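Local coordinates for protein KLLA0C04147p (Kluyveromyces lactis, PDB 5H2D) that binds ergosterol through its oxysterol-binding-protein-related domain and probably transfers sterols between membranes, at residues D79-A90 / T156-F164; A89-L99 / I190-Y201. All coordinates share one frame; numbering follows the deposited sequence.

Contact 1 of 2, residues D79-A90 / T156-F164; sequences DLEYADLLNQAA and TESPKWDFF
The CA atoms of Leu-86 and Trp-161 come within 6.9 Å where helix 84-90 passes the hairpin 156-164, whose strands are paired by reciprocal backbone bonds between Thr-156 and Phe-163. The indole lies between two partners: Leu-86 CB stands over one face, 3.6 Å from the centroid of the five-membered ring in a CH-pi contact, and Ser-158 CB covers the opposite face. With chi1 at 53°, CG of Trp-161 is wedged between backbone N and carbonyl carbon, turning the ring toward the helix. Ala-83 CB reaches Trp-161 CZ2 at 3.8 Å. Asn-87 comes to the indole edge, its amide turned 50° from the ring plane. One water receives a hydrogen bond from Lys-160 N and gives one to Asn-87 OD1 (2.7 Å), also bonding Ser-158 OG. Lys-160 CD packs 3.9 Å from Ala-90 CB, its NZ reaching Asp-193. Leu-80 CD1 meets Thr-156 CG2 tip to tip at 3.8 Å. Asp-79 OD2 lies 3.5 Å from the edge atom Phe-163 CE2 while forming a salt bridge with Lys-205. Asp-79, in the 3-10 segment ahead of the helix, also touches bound ergosterol, so one end of this packing borders the sterol pocket of the oxysterol-binding-protein fold.

Contact 2 of 2, residues A89-L99 / I190-Y201; sequences AASFEDSTLRL and IRPDSNGKEELY
Arg-98 grips Glu-199 side-on with two nitrogens: NE bonds OE1 at 2.8 Å and NH1 bonds OE2 at 3.1 Å, both acceptors lying close to the guanidinium plane although the carboxylate is turned 39° from it. Tyr-201 OH donates to Glu-199 OE1 from the opposite face to Arg-98 NE, which helps to fix the carboxylate. The bend in Arg-98 at chi3 (-71°) folds the guanidinium back over the start of its helix, toward the link before it, and NH2 bonds Phe-92 O at 2.9 Å in the carbonyl plane. Ser-95 CA covers one guanidinium face and Pro-192 CG the other. Replacing Arg-98 by an alanine is likely to leave the buried carboxylate of Glu-199 without this charged mate and to open a gap beside Pro-192. In the backbone, Asp-193 N donates to Ala-90 O (2.8 Å). Farther along, Asn-195 ND2 reaches Glu-93 O at 3.0 Å from above the carbonyl plane. The contact thus joins the link between two helices to the loop connecting antiparallel strands 178-190 and 199-203; Asp-94 N-caps the second helix, its OD1 accepting from Thr-96 N. Asp-193 OD2 lies against Ser-91 CA, while its OD1 is held by Gln-9. The apolar packing lies beyond these bonds: Ile-190 CG2 rests against Ala-90 CB, and Leu-99 CD1 reaches Tyr-201 CE2 at 3.5 Å, both residues also touching Ile-228.

The two contacts illustrate how neighbouring helices can meet one run of antiparallel strands with different chemistry. Helix 84-90 is common to both, with Ala-89 and Ala-90 shared, while helix 95-108 adds the polar chemistry of contact 2. Contact 1 is buried and nearer the chain's centre, relying on aromatic and aliphatic packing with waters along one margin; contact 2 lies farther out, partly exposed, and depends on one buried salt bridge and bonds to backbone carbonyls. Their centres are 12 Å apart, and they join directly: Lys-160 NZ forms a salt bridge with Asp-193 OD1 at 2.8 Å, Arg-191 NH2 probably bonds Ser-158 O, and Ile-190 CD1 packs on Trp-161 CB. Of the two, only contact 1 holds a residue of the sterol pocket.

Contact 1 of 2, residues D79-A90 / T156-F164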
loop_
_atom_site.group_PDB
_atom_site.type_symbol
_atom_site.label_atom_id
_atom_site.label_comp_id
_atom_site.label_asym_id
_atom_site.label_seq_id
_atom_site.Cartn_x
_atom_site.Cartn_y
_atom_site.Cartn_z
ATOM N N ASP A 79 2.873 0.083 -0.590
ATOM C CA ASP A 79 2.990 -1.318 -0.999
ATOM C C ASP A 79 4.067 -1.491 -2.055
ATOM O O ASP A 79 4.659 -2.574 -2.181
ATOM C CB ASP A 79 1.689 -1.851 -1.616
ATOM C CG ASP A 79 0.578 -2.099 -0.624
ATOM O OD1 ASP A 79 0.810 -2.130 0.609
ATOM O OD2 ASP A 79 -0.565 -2.264 -1.127
ATOM N N LEU A 80 4.319 -0.444 -2.830
ATOM C CA LEU A 80 5.170 -0.539 -4.012
ATOM C C LEU A 80 6.630 -0.218 -3.745
ATOM O O LEU A 80 7.423 -0.211 -4.697
ATOM C CB LEU A 80 4.637 0.405 -5.095
ATOM C CG LEU A 80 3.190 0.127 -5.494
ATOM C CD1 LEU A 80 2.766 1.071 -6.601
ATOM C CD2 LEU A 80 3.032 -1.340 -5.914
ATOM N N GLU A 81 7.017 0.052 -2.491
ATOM C CA GLU A 81 8.373 0.531 -2.234
ATOM C C GLU A 81 9.419 -0.433 -2.785
ATOM O O GLU A 81 10.437 -0.002 -3.340
ATOM C CB GLU A 81 8.598 0.746 -0.735
ATOM C CG GLU A 81 9.991 1.258 -0.423
ATOM C CD GLU A 81 10.174 1.654 1.045
ATOM O OE1 GLU A 81 9.193 1.612 1.820
ATOM O OE2 GLU A 81 11.306 2.003 1.435
ATOM N N TYR A 82 9.190 -1.734 -2.642
ATOM C CA TYR A 82 10.145 -2.749 -3.092
ATOM C C TYR A 82 9.585 -3.564 -4.256
ATOM O O TYR A 82 9.769 -4.779 -4.328
ATOM C CB TYR A 82 10.535 -3.658 -1.930
ATOM C CG TYR A 82 11.101 -2.892 -0.747
ATOM C CD1 TYR A 82 12.461 -2.590 -0.669
ATOM C CD2 TYR A 82 10.280 -2.468 0.296
ATOM C CE1 TYR A 82 12.996 -1.887 0.407
ATOM C CE2 TYR A 82 10.805 -1.774 1.382
ATOM C CZ TYR A 82 12.152 -1.471 1.430
ATOM O OH TYR A 82 12.652 -0.779 2.513
ATOM N N ALA A 83 8.884 -2.898 -5.171
ATOM C CA ALA A 83 8.251 -3.563 -6.300
ATOM C C ALA A 83 9.251 -4.218 -7.253
ATOM O O ALA A 83 8.826 -5.038 -8.074
ATOM C CB ALA A 83 7.378 -2.566 -7.068
ATOM N N ASP A 84 10.546 -3.879 -7.169
ATOM C CA ASP A 84 11.557 -4.615 -7.935
ATOM C C ASP A 84 11.431 -6.113 -7.710
ATOM O O ASP A 84 11.765 -6.911 -8.598
ATOM C CB ASP A 84 12.970 -4.153 -7.551
ATOM C CG ASP A 84 13.345 -2.803 -8.161
ATOM O OD1 ASP A 84 12.575 -2.284 -8.988
ATOM O OD2 ASP A 84 14.422 -2.260 -7.815
ATOM N N LEU A 85 10.971 -6.519 -6.521
ATOM C CA LEU A 85 10.807 -7.941 -6.226
ATOM C C LEU A 85 9.877 -8.618 -7.217
ATOM O O LEU A 85 10.011 -9.825 -7.466
ATOM C CB LEU A 85 10.278 -8.138 -4.801
ATOM C CG LEU A 85 11.283 -7.817 -3.702
ATOM C CD1 LEU A 85 10.604 -7.708 -2.347
ATOM C CD2 LEU A 85 12.369 -8.880 -3.662
ATOM N N LEU A 86 8.919 -7.871 -7.773
ATOM C CA LEU A 86 7.941 -8.470 -8.668
ATOM C C LEU A 86 8.518 -8.703 -10.059
ATOM O O LEU A 86 8.127 -9.668 -10.723
ATOM C CB LEU A 86 6.686 -7.598 -8.724
ATOM C CG LEU A 86 5.975 -7.488 -7.371
ATOM C CD1 LEU A 86 4.724 -6.657 -7.551
ATOM C CD2 LEU A 86 5.640 -8.863 -6.827
ATOM N N ASN A 87 9.439 -7.845 -10.505
ATOM C CA ASN A 87 10.147 -8.110 -11.755
ATOM C C ASN A 87 11.112 -9.268 -11.589
ATOM O O ASN A 87 11.260 -10.095 -12.498
ATOM C CB ASN A 87 10.882 -6.861 -12.214
ATOM C CG ASN A 87 9.937 -5.799 -12.669
ATOM O OD1 ASN A 87 8.942 -6.097 -13.338
ATOM N ND2 ASN A 87 10.208 -4.554 -12.289
ATOM N N GLN A 88 11.783 -9.343 -10.438
ATOM C CA GLN A 88 12.567 -10.534 -10.137
ATOM C C GLN A 88 11.688 -11.776 -10.196
ATOM O O GLN A 88 12.045 -12.775 -10.828
ATOM C CB GLN A 88 13.229 -10.400 -8.766
ATOM C CG GLN A 88 14.318 -9.350 -8.689
ATOM C CD GLN A 88 15.082 -9.436 -7.389
ATOM O OE1 GLN A 88 14.505 -9.320 -6.316
ATOM N NE2 GLN A 88 16.388 -9.672 -7.479
ATOM N N ALA A 89 10.516 -11.725 -9.561
ATOM C CA ALA A 89 9.601 -12.860 -9.586
ATOM C C ALA A 89 9.283 -13.278 -11.020
ATOM O O ALA A 89 9.303 -14.470 -11.353
ATOM C CB ALA A 89 8.315 -12.517 -8.830
ATOM N N ALA A 90 8.993 -12.301 -11.887
ATOM C CA ALA A 90 8.629 -12.616 -13.263
ATOM C C ALA A 90 9.745 -13.345 -13.998
ATOM O O ALA A 90 9.470 -14.049 -14.978
ATOM C CB ALA A 90 8.261 -11.340 -14.025
ATOM N N THR A 156 -2.643 -0.893 -10.128
ATOM C CA THR A 156 -1.241 -0.706 -10.484
ATOM C C THR A 156 -0.912 -1.591 -11.680
ATOM O O THR A 156 -1.330 -2.753 -11.728
ATOM C CB THR A 156 -0.300 -1.064 -9.325
ATOM O OG1 THR A 156 -0.761 -0.435 -8.116
ATOM C CG2 THR A 156 1.101 -0.566 -9.607
ATOM N N GLU A 157 -0.170 -1.046 -12.641
ATOM C CA GLU A 157 0.147 -1.785 -13.857
ATOM C C GLU A 157 1.597 -1.573 -14.260
ATOM O O GLU A 157 2.142 -0.478 -14.123
ATOM C CB GLU A 157 -0.777 -1.366 -14.998
ATOM C CG GLU A 157 -2.242 -1.601 -14.711
ATOM C CD GLU A 157 -3.112 -0.838 -15.673
ATOM O OE1 GLU A 157 -3.414 0.343 -15.389
ATOM O OE2 GLU A 157 -3.463 -1.407 -16.730
ATOM N N SER A 158 2.209 -2.629 -14.794
ATOM C CA SER A 158 3.605 -2.650 -15.191
ATOM C C SER A 158 3.724 -3.659 -16.311
ATOM O O SER A 158 2.817 -4.488 -16.496
ATOM C CB SER A 158 4.508 -3.055 -14.010
ATOM O OG SER A 158 5.858 -2.659 -14.171
ATOM N N PRO A 159 4.801 -3.633 -17.102
ATOM C CA PRO A 159 4.896 -4.611 -18.197
ATOM C C PRO A 159 4.820 -6.061 -17.732
ATOM O O PRO A 159 4.183 -6.884 -18.402
ATOM C CB PRO A 159 6.244 -4.283 -18.847
ATOM C CG PRO A 159 6.412 -2.827 -18.627
ATOM C CD PRO A 159 5.844 -2.592 -17.216
ATOM N N LYS A 160 5.410 -6.397 -16.582
ATOM C CA LYS A 160 5.492 -7.787 -16.150
ATOM C C LYS A 160 4.518 -8.148 -15.033
ATOM O O LYS A 160 4.425 -9.323 -14.672
ATOM C CB LYS A 160 6.916 -8.115 -15.694
ATOM C CG LYS A 160 7.984 -7.849 -16.751
ATOM C CD LYS A 160 9.330 -8.434 -16.339
ATOM C CE LYS A 160 10.389 -8.137 -17.396
ATOM N NZ LYS A 160 11.292 -9.300 -17.616
ATOM N N TRP A 161 3.791 -7.182 -14.471
ATOM C CA TRP A 161 2.925 -7.495 -13.340
ATOM C C TRP A 161 1.894 -6.386 -13.163
ATOM O O TRP A 161 2.145 -5.228 -13.504
ATOM C CB TRP A 161 3.721 -7.670 -12.034
ATOM C CG TRP A 161 4.637 -6.508 -11.713
ATOM C CD1 TRP A 161 5.958 -6.394 -12.036
ATOM C CD2 TRP A 161 4.296 -5.305 -11.004
ATOM N NE1 TRP A 161 6.464 -5.199 -11.581
ATOM C CE2 TRP A 161 5.462 -4.510 -10.945
ATOM C CE3 TRP A 161 3.123 -4.828 -10.416
ATOM C CZ2 TRP A 161 5.485 -3.259 -10.321
ATOM C CZ3 TRP A 161 3.148 -3.584 -9.794
ATOM C CH2 TRP A 161 4.317 -2.812 -9.760
ATOM N N ASP A 162 0.732 -6.768 -12.644
ATOM C CA ASP A 162 -0.285 -5.833 -12.184
ATOM C C ASP A 162 -0.538 -6.089 -10.705
ATOM O O ASP A 162 -0.233 -7.162 -10.179
ATOM C CB ASP A 162 -1.600 -5.987 -12.956
ATOM C CG ASP A 162 -1.415 -5.890 -14.451
ATOM O OD1 ASP A 162 -0.635 -5.027 -14.911
ATOM O OD2 ASP A 162 -2.045 -6.711 -15.159
ATOM N N PHE A 163 -1.114 -5.095 -10.030
ATOM C CA PHE A 163 -1.399 -5.214 -8.601
ATOM C C PHE A 163 -2.580 -4.313 -8.287
ATOM O O PHE A 163 -2.489 -3.096 -8.464
ATOM C CB PHE A 163 -0.185 -4.822 -7.752
ATOM C CG PHE A 163 -0.384 -4.993 -6.263
ATOM C CD1 PHE A 163 -0.899 -6.175 -5.735
ATOM C CD2 PHE A 163 0.018 -3.996 -5.383
ATOM C CE1 PHE A 163 -1.050 -6.338 -4.349
ATOM C CE2 PHE A 163 -0.125 -4.163 -4.013
ATOM C CZ PHE A 163 -0.664 -5.328 -3.499
ATOM N N PHE A 164 -3.672 -4.887 -7.794
ATOM C CA PHE A 164 -4.830 -4.064 -7.470
ATOM C C PHE A 164 -5.577 -4.674 -6.297
ATOM O O PHE A 164 -5.443 -5.863 -5.992
ATOM C CB PHE A 164 -5.763 -3.879 -8.683
ATOM C CG PHE A 164 -6.422 -5.154 -9.182
ATOM C CD1 PHE A 164 -7.622 -5.591 -8.636
ATOM C CD2 PHE A 164 -5.872 -5.867 -10.243
ATOM C CE1 PHE A 164 -8.248 -6.752 -9.121
ATOM C CE2 PHE A 164 -6.502 -7.026 -10.728
ATOM C CZ PHE A 164 -7.679 -7.450 -10.165
HETATM O O HOH W 1 7.271 -4.843 -15.013
HETATM O O HOH W 2 8.000 -2.415 -12.327
HETATM O O HOH W 3 12.418 -9.584 -15.016
#

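Contact 2 of 2, residues A89-L99 / I190-Y201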
loop_
_atom_site.group_PDB
_atom_site.type_symbol
_atom_site.label_atom_id
_atom_site.label_comp_id
_atom_site.label_asym_id
_atom_site.label_seq_id
_atom_site.Cartn_x
_atom_site.Cartn_y
_atom_site.Cartn_z
ATOM N N ALA A 89 10.516 -11.725 -9.561
ATOM C CA ALA A 89 9.601 -12.860 -9.586
ATOM C C ALA A 89 9.283 -13.278 -11.020
ATOM O O ALA A 89 9.303 -14.470 -11.353
ATOM C CB ALA A 89 8.315 -12.517 -8.830
ATOM N N ALA A 90 8.993 -12.301 -11.887
ATOM C CA ALA A 90 8.629 -12.616 -13.263
ATOM C C ALA A 90 9.745 -13.345 -13.998
ATOM O O ALA A 90 9.470 -14.049 -14.978
ATOM C CB ALA A 90 8.261 -11.340 -14.025
ATOM N N SER A 91 10.987 -13.204 -13.539
ATOM C CA SER A 91 12.132 -13.745 -14.264
ATOM C C SER A 91 12.392 -15.221 -13.980
ATOM O O SER A 91 13.212 -15.832 -14.679
ATOM C CB SER A 91 13.383 -12.932 -13.928
ATOM O OG SER A 91 13.859 -13.246 -12.633
ATOM N N PHE A 92 11.722 -15.817 -12.999
ATOM C CA PHE A 92 11.997 -17.193 -12.597
ATOM C C PHE A 92 11.052 -18.159 -13.307
ATOM O O PHE A 92 9.832 -17.976 -13.289
ATOM C CB PHE A 92 11.882 -17.336 -11.075
ATOM C CG PHE A 92 12.814 -16.426 -10.319
ATOM C CD1 PHE A 92 14.159 -16.370 -10.646
ATOM C CD2 PHE A 92 12.345 -15.599 -9.307
ATOM C CE1 PHE A 92 15.022 -15.522 -9.972
ATOM C CE2 PHE A 92 13.207 -14.748 -8.627
ATOM C CZ PHE A 92 14.542 -14.706 -8.959
ATOM N N GLU A 93 11.620 -19.191 -13.941
ATOM C CA GLU A 93 10.782 -20.147 -14.657
ATOM C C GLU A 93 9.976 -21.017 -13.701
ATOM O O GLU A 93 8.887 -21.485 -14.047
ATOM C CB GLU A 93 11.648 -21.007 -15.579
ATOM C CG GLU A 93 12.777 -21.730 -14.870
ATOM C CD GLU A 93 12.309 -22.997 -14.188
ATOM O OE1 GLU A 93 11.230 -23.501 -14.566
ATOM O OE2 GLU A 93 13.012 -23.486 -13.271
ATOM N N ASP A 94 10.480 -21.219 -12.493
ATOM C CA ASP A 94 9.845 -22.074 -11.500
ATOM C C ASP A 94 8.719 -21.312 -10.803
ATOM O O ASP A 94 8.970 -20.300 -10.144
ATOM C CB ASP A 94 10.926 -22.521 -10.513
ATOM C CG ASP A 94 10.391 -23.306 -9.336
ATOM O OD1 ASP A 94 9.180 -23.595 -9.257
ATOM O OD2 ASP A 94 11.229 -23.661 -8.471
ATOM N N SER A 95 7.481 -21.797 -10.930
ATOM C CA SER A 95 6.352 -21.047 -10.381
ATOM C C SER A 95 6.432 -20.914 -8.865
ATOM O O SER A 95 5.976 -19.905 -8.313
ATOM C CB SER A 95 5.025 -21.692 -10.786
ATOM O OG SER A 95 4.879 -22.990 -10.233
ATOM N N THR A 96 7.001 -21.913 -8.171
ATOM C CA THR A 96 7.090 -21.823 -6.713
ATOM C C THR A 96 8.102 -20.773 -6.277
ATOM O O THR A 96 7.948 -20.184 -5.200
ATOM C CB THR A 96 7.443 -23.180 -6.095
ATOM O OG1 THR A 96 8.790 -23.546 -6.434
ATOM C CG2 THR A 96 6.477 -24.245 -6.580
ATOM N N LEU A 97 9.140 -20.538 -7.085
ATOM C CA LEU A 97 10.096 -19.469 -6.815
ATOM C C LEU A 97 9.507 -18.102 -7.150
ATOM O O LEU A 97 9.775 -17.123 -6.443
ATOM C CB LEU A 97 11.395 -19.715 -7.591
ATOM C CG LEU A 97 12.549 -18.715 -7.442
ATOM C CD1 LEU A 97 12.982 -18.576 -5.992
ATOM C CD2 LEU A 97 13.742 -19.109 -8.312
ATOM N N ARG A 98 8.688 -18.016 -8.197
ATOM C CA ARG A 98 7.909 -16.795 -8.383
ATOM C C ARG A 98 7.070 -16.509 -7.143
ATOM O O ARG A 98 7.023 -15.368 -6.666
ATOM C CB ARG A 98 7.023 -16.905 -9.624
ATOM C CG ARG A 98 7.807 -17.145 -10.902
ATOM C CD ARG A 98 7.050 -16.696 -12.152
ATOM N NE ARG A 98 5.908 -17.558 -12.457
ATOM C CZ ARG A 98 5.998 -18.684 -13.161
ATOM N NH1 ARG A 98 4.916 -19.416 -13.395
ATOM N NH2 ARG A 98 7.180 -19.080 -13.612
ATOM N N LEU A 99 6.417 -17.535 -6.596
ATOM C CA LEU A 99 5.587 -17.337 -5.413
ATOM C C LEU A 99 6.421 -16.890 -4.215
ATOM O O LEU A 99 5.983 -16.046 -3.431
ATOM C CB LEU A 99 4.807 -18.611 -5.088
ATOM C CG LEU A 99 3.882 -18.557 -3.875
ATOM C CD1 LEU A 99 3.007 -17.286 -3.894
ATOM C CD2 LEU A 99 3.006 -19.796 -3.753
ATOM N N ILE A 190 1.132 -11.843 -12.464
ATOM C CA ILE A 190 2.487 -11.931 -12.995
ATOM C C ILE A 190 2.395 -12.417 -14.433
ATOM O O ILE A 190 1.645 -13.353 -14.721
ATOM C CB ILE A 190 3.382 -12.872 -12.170
ATOM C CG1 ILE A 190 3.622 -12.321 -10.758
ATOM C CG2 ILE A 190 4.713 -13.086 -12.899
ATOM C CD1 ILE A 190 4.572 -11.135 -10.708
ATOM N N ARG A 191 3.139 -11.762 -15.326
ATOM C CA ARG A 191 3.360 -12.237 -16.694
ATOM C C ARG A 191 4.780 -12.790 -16.778
ATOM O O ARG A 191 5.729 -12.023 -16.987
ATOM C CB ARG A 191 3.157 -11.101 -17.702
ATOM C CG ARG A 191 1.691 -10.766 -17.962
ATOM C CD ARG A 191 1.521 -9.495 -18.781
ATOM N NE ARG A 191 1.714 -8.288 -17.983
ATOM C CZ ARG A 191 0.797 -7.781 -17.157
ATOM N NH1 ARG A 191 -0.378 -8.380 -16.999
ATOM N NH2 ARG A 191 1.063 -6.674 -16.477
ATOM N N PRO A 192 4.973 -14.105 -16.638
ATOM C CA PRO A 192 6.333 -14.639 -16.473
ATOM C C PRO A 192 7.160 -14.527 -17.740
ATOM O O PRO A 192 6.644 -14.588 -18.859
ATOM C CB PRO A 192 6.092 -16.110 -16.111
ATOM C CG PRO A 192 4.651 -16.187 -15.685
ATOM C CD PRO A 192 3.949 -15.150 -16.501
ATOM N N ASP A 193 8.475 -14.383 -17.547
ATOM C CA ASP A 193 9.384 -14.325 -18.686
ATOM C C ASP A 193 9.351 -15.617 -19.488
ATOM O O ASP A 193 9.601 -15.599 -20.698
ATOM C CB ASP A 193 10.815 -14.042 -18.219
ATOM C CG ASP A 193 11.013 -12.611 -17.762
ATOM O OD1 ASP A 193 10.112 -11.778 -17.987
ATOM O OD2 ASP A 193 12.080 -12.316 -17.189
ATOM N N SER A 194 9.041 -16.736 -18.841
ATOM C CA SER A 194 9.004 -18.019 -19.526
ATOM C C SER A 194 8.288 -19.033 -18.650
ATOM O O SER A 194 8.169 -18.862 -17.430
ATOM C CB SER A 194 10.414 -18.514 -19.858
ATOM O OG SER A 194 11.070 -18.962 -18.683
ATOM N N ASN A 195 7.825 -20.106 -19.292
ATOM C CA ASN A 195 7.247 -21.258 -18.607
ATOM C C ASN A 195 6.083 -20.841 -17.709
ATOM O O ASN A 195 6.101 -21.024 -16.489
ATOM C CB ASN A 195 8.312 -22.009 -17.802
ATOM C CG ASN A 195 7.805 -23.333 -17.274
ATOM O OD1 ASN A 195 7.156 -24.093 -17.998
ATOM N ND2 ASN A 195 8.072 -23.610 -16.002
ATOM N N GLY A 196 5.061 -20.277 -18.338
ATOM C CA GLY A 196 3.848 -19.954 -17.620
ATOM C C GLY A 196 3.016 -18.897 -18.311
ATOM O O GLY A 196 3.543 -17.884 -18.786
ATOM N N LYS A 197 1.716 -19.152 -18.408
ATOM C CA LYS A 197 0.781 -18.134 -18.847
ATOM C C LYS A 197 0.623 -17.092 -17.744
ATOM O O LYS A 197 1.032 -17.304 -16.599
ATOM C CB LYS A 197 -0.573 -18.761 -19.179
ATOM C CG LYS A 197 -0.861 -20.012 -18.353
ATOM C CD LYS A 197 -2.332 -20.163 -17.974
ATOM C CE LYS A 197 -2.517 -21.370 -17.065
ATOM N NZ LYS A 197 -3.868 -21.428 -16.443
ATOM N N GLU A 198 0.040 -15.951 -18.104
ATOM C CA GLU A 198 -0.311 -14.952 -17.098
ATOM C C GLU A 198 -1.022 -15.627 -15.932
ATOM O O GLU A 198 -1.918 -16.453 -16.127
ATOM C CB GLU A 198 -1.198 -13.878 -17.732
ATOM C CG GLU A 198 -1.565 -12.722 -16.818
ATOM C CD GLU A 198 -2.320 -11.631 -17.559
ATOM O OE1 GLU A 198 -1.674 -10.684 -18.050
ATOM O OE2 GLU A 198 -3.561 -11.726 -17.666
ATOM N N GLU A 199 -0.609 -15.289 -14.707
ATOM C CA GLU A 199 -1.089 -15.973 -13.514
ATOM C C GLU A 199 -1.529 -14.964 -12.458
ATOM O O GLU A 199 -0.998 -13.855 -12.382
ATOM C CB GLU A 199 -0.006 -16.899 -12.929
ATOM C CG GLU A 199 1.256 -16.163 -12.531
ATOM C CD GLU A 199 2.391 -17.087 -12.172
ATOM O OE1 GLU A 199 3.432 -16.582 -11.704
ATOM O OE2 GLU A 199 2.243 -18.311 -12.383
ATOM N N LEU A 200 -2.495 -15.371 -11.641
ATOM C CA LEU A 200 -3.096 -14.513 -10.624
ATOM C C LEU A 200 -2.812 -15.048 -9.230
ATOM O O LEU A 200 -3.153 -16.193 -8.921
ATOM C CB LEU A 200 -4.609 -14.414 -10.816
ATOM C CG LEU A 200 -5.371 -13.685 -9.705
ATOM C CD1 LEU A 200 -4.966 -12.211 -9.679
ATOM C CD2 LEU A 200 -6.877 -13.832 -9.886
ATOM N N TYR A 201 -2.239 -14.198 -8.375
ATOM C CA TYR A 201 -2.100 -14.467 -6.951
ATOM C C TYR A 201 -3.094 -13.599 -6.186
ATOM O O TYR A 201 -3.313 -12.442 -6.551
ATOM C CB TYR A 201 -0.681 -14.153 -6.472
ATOM C CG TYR A 201 0.433 -14.904 -7.175
ATOM C CD1 TYR A 201 0.952 -14.465 -8.394
ATOM C CD2 TYR A 201 0.993 -16.030 -6.594
ATOM C CE1 TYR A 201 1.985 -15.151 -9.015
ATOM C CE2 TYR A 201 2.013 -16.724 -7.210
ATOM C CZ TYR A 201 2.508 -16.281 -8.415
ATOM O OH TYR A 201 3.540 -16.979 -9.022
HETATM O O HOH W 4 9.651 -16.741 -15.975
HETATM O O HOH W 5 12.416 -17.379 -17.038
HETATM O O HOH W 6 3.066 -19.941 -7.913
#